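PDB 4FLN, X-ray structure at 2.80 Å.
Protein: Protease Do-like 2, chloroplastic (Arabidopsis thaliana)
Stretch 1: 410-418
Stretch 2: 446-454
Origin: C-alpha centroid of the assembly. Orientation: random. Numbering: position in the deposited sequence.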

# COMPACT_ATOMS: atom_id res chain seq x y z
N ARG B 410 20.83 11.08 -36.03
CA ARG B 410 21.89 10.90 -37.02
C ARG B 410 21.93 12.05 -38.04
O ARG B 410 22.95 12.27 -38.70
CB ARG B 410 21.74 9.57 -37.77
CG ARG B 410 21.95 8.33 -36.92
CD ARG B 410 21.69 7.07 -37.72
NE ARG B 410 20.39 7.11 -38.38
CZ ARG B 410 19.53 6.09 -38.43
NH1 ARG B 410 19.83 4.93 -37.86
NH2 ARG B 410 18.37 6.24 -39.05
N PHE B 411 20.83 12.77 -38.16
CA PHE B 411 20.76 13.95 -39.02
C PHE B 411 19.61 14.84 -38.55
O PHE B 411 18.75 14.40 -37.79
CB PHE B 411 20.56 13.55 -40.48
CG PHE B 411 19.39 12.62 -40.69
CD1 PHE B 411 18.11 13.12 -40.81
CD2 PHE B 411 19.58 11.25 -40.75
CE1 PHE B 411 17.03 12.27 -41.00
CE2 PHE B 411 18.51 10.40 -40.94
CZ PHE B 411 17.24 10.91 -41.07
N ARG B 412 19.59 16.10 -38.99
CA ARG B 412 18.53 17.00 -38.57
C ARG B 412 17.22 16.49 -39.16
O ARG B 412 17.21 15.98 -40.27
CB ARG B 412 18.82 18.43 -39.00
N GLY B 413 16.13 16.61 -38.41
CA GLY B 413 14.83 16.19 -38.89
C GLY B 413 14.47 14.72 -38.71
O GLY B 413 13.37 14.29 -39.04
N GLU B 414 15.40 13.92 -38.19
CA GLU B 414 15.13 12.51 -37.97
C GLU B 414 14.09 12.31 -36.87
O GLU B 414 14.05 13.05 -35.89
CB GLU B 414 16.42 11.75 -37.64
CG GLU B 414 16.23 10.25 -37.49
CD GLU B 414 17.47 9.55 -36.94
OE1 GLU B 414 18.50 10.23 -36.77
OE2 GLU B 414 17.41 8.33 -36.68
N GLN B 415 13.25 11.30 -37.05
CA GLN B 415 12.29 10.90 -36.04
C GLN B 415 12.27 9.40 -35.98
O GLN B 415 12.77 8.72 -36.87
CB GLN B 415 10.88 11.37 -36.39
CG GLN B 415 10.65 12.86 -36.31
CD GLN B 415 9.24 13.24 -36.72
OE1 GLN B 415 8.63 12.56 -37.54
NE2 GLN B 415 8.73 14.32 -36.15
N ILE B 416 11.70 8.89 -34.90
CA ILE B 416 11.33 7.49 -34.81
C ILE B 416 9.83 7.51 -35.07
O ILE B 416 9.07 8.18 -34.35
CB ILE B 416 11.61 6.92 -33.40
CG1 ILE B 416 13.10 7.02 -33.07
CG2 ILE B 416 11.18 5.47 -33.31
CD1 ILE B 416 13.42 6.61 -31.65
N VAL B 417 9.41 6.83 -36.12
CA VAL B 417 8.00 6.76 -36.43
C VAL B 417 7.46 5.46 -35.86
O VAL B 417 8.03 4.39 -36.08
CB VAL B 417 7.75 6.79 -37.94
CG1 VAL B 417 6.24 6.84 -38.21
CG2 VAL B 417 8.46 7.97 -38.56
N ILE B 418 6.38 5.56 -35.10
CA ILE B 418 5.80 4.36 -34.54
C ILE B 418 4.39 4.14 -35.04
O ILE B 418 3.67 5.07 -35.39
CB ILE B 418 5.80 4.38 -33.01
CG1 ILE B 418 4.79 5.41 -32.50
CG2 ILE B 418 7.19 4.64 -32.47
CD1 ILE B 418 4.20 5.04 -31.17
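Stretch 2 446-454: PIRNIHHLA

Stretch 2 approaches the turn and the following extended segment of stretch 1 as a loop, Ile447 to Asn449, that passes into a helix from Ile450 onward. The register is set by Gln415 and Asn449, whose CA atoms lie 4.7 Å apart, and by Val417 and Ile450, 6.1 Å apart between CA atoms; stretch 2 crosses stretch 1 rather than running alongside it.

Near its start, stretch 1 forms a type II turn from Phe411 to Glu414. Gly413, at phi/psi 86/-3, occupies a conformation in which a CB would be jammed against the preceding carbonyl oxygen. Beyond the turn, Gln415 N donates to Arg448 O (3.2 Å), and Glu414 CA adds a CA-H...O contact to that same Arg448 O at 3.5 Å.

Phe411 adopts chi1 p, with CB directed toward stretch 2, and offers a ring face to Arg448. The arginine leaves its backbone sideways, with chi1 m and chi2 t; chi3, between wells at 105°, belongs to a chain that ends with the guanidinium flat on the ring. Arg448 CZ lies 4.0 Å from the Phe411 ring centroid, with the planes 19° apart, a stacked cation-pi arrangement.

Asn449, chi1 p, caps the helix: its OD1 accepts from His452 N at 2.9 Å and, weakly, from His451 N at 3.2 Å. The same amide turns ND2 to Gly413 O, a weak bond of 3.2 Å. Gln415, extended with chi1 m and chi2 t, carries OE1 to Ile450 N (3.1 Å), thereby satisfying an amide in the helix's first turn.

Val417, chi1 t, points CB toward stretch 2 and supplies the apolar part of the contact. Its CG2 packs 3.9 Å from Ile447 CG2 and 4.2 Å from Ile450 CB, while Val417 CG1 reaches Leu453 CD2 at 4.3 Å.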

# COMPACT_ATOMS: atom_id res chain seq x y z
N PRO B 446 14.10 3.26 -46.37
CA PRO B 446 14.26 3.67 -44.97
C PRO B 446 13.54 4.99 -44.68
O PRO B 446 13.71 5.98 -45.40
CB PRO B 446 15.77 3.84 -44.84
CG PRO B 446 16.34 2.93 -45.85
CD PRO B 446 15.39 3.03 -47.03
N ILE B 447 12.73 4.99 -43.63
CA ILE B 447 11.90 6.13 -43.28
C ILE B 447 12.67 7.15 -42.43
O ILE B 447 13.15 6.82 -41.34
CB ILE B 447 10.62 5.66 -42.58
CG1 ILE B 447 9.75 4.86 -43.56
CG2 ILE B 447 9.84 6.84 -42.01
CD1 ILE B 447 8.75 3.94 -42.91
N ARG B 448 12.79 8.37 -42.94
CA ARG B 448 13.56 9.42 -42.26
C ARG B 448 12.76 10.09 -41.15
O ARG B 448 13.28 10.34 -40.05
CB ARG B 448 14.04 10.46 -43.28
CG ARG B 448 14.76 9.88 -44.48
CD ARG B 448 15.33 10.96 -45.39
NE ARG B 448 16.78 11.08 -45.24
CZ ARG B 448 17.40 12.14 -44.73
NH1 ARG B 448 16.69 13.20 -44.35
NH2 ARG B 448 18.72 12.15 -44.62
N ASN B 449 11.50 10.38 -41.43
CA ASN B 449 10.59 10.96 -40.46
C ASN B 449 9.18 10.74 -40.97
O ASN B 449 8.99 10.08 -41.98
CB ASN B 449 10.87 12.44 -40.29
CG ASN B 449 11.02 13.16 -41.61
OD1 ASN B 449 10.05 13.30 -42.35
ND2 ASN B 449 12.23 13.61 -41.91
N ILE B 450 8.18 11.29 -40.29
CA ILE B 450 6.81 10.96 -40.66
C ILE B 450 6.29 11.75 -41.87
O ILE B 450 5.35 11.33 -42.53
CB ILE B 450 5.86 11.11 -39.48
CG1 ILE B 450 4.52 10.45 -39.81
CG2 ILE B 450 5.69 12.58 -39.12
CD1 ILE B 450 3.53 10.48 -38.67
N HIS B 451 6.91 12.89 -42.16
CA HIS B 451 6.56 13.68 -43.33
C HIS B 451 7.04 12.91 -44.56
O HIS B 451 6.36 12.83 -45.58
CB HIS B 451 7.26 15.04 -43.25
CG HIS B 451 6.57 16.13 -44.02
ND1 HIS B 451 6.57 16.18 -45.40
CD2 HIS B 451 5.89 17.22 -43.60
CE1 HIS B 451 5.90 17.25 -45.79
NE2 HIS B 451 5.47 17.89 -44.73
N HIS B 452 8.24 12.34 -44.43
CA HIS B 452 8.80 11.47 -45.45
C HIS B 452 7.86 10.29 -45.70
O HIS B 452 7.42 10.06 -46.83
CB HIS B 452 10.16 10.95 -44.97
CG HIS B 452 10.90 10.15 -46.00
ND1 HIS B 452 11.84 9.21 -45.66
CD2 HIS B 452 10.83 10.14 -47.35
CE1 HIS B 452 12.33 8.66 -46.76
NE2 HIS B 452 11.72 9.21 -47.80
N LEU B 453 7.54 9.55 -44.65
CA LEU B 453 6.62 8.43 -44.80
C LEU B 453 5.36 8.88 -45.52
O LEU B 453 4.87 8.20 -46.41
CB LEU B 453 6.24 7.83 -43.45
CG LEU B 453 5.23 6.69 -43.56
CD1 LEU B 453 5.84 5.52 -44.32
CD2 LEU B 453 4.74 6.26 -42.18
N ALA B 454 4.85 10.05 -45.13
CA ALA B 454 3.63 10.59 -45.71
C ALA B 454 3.80 10.92 -47.20
O ALA B 454 2.88 10.73 -48.00
CB ALA B 454 3.17 11.81 -44.93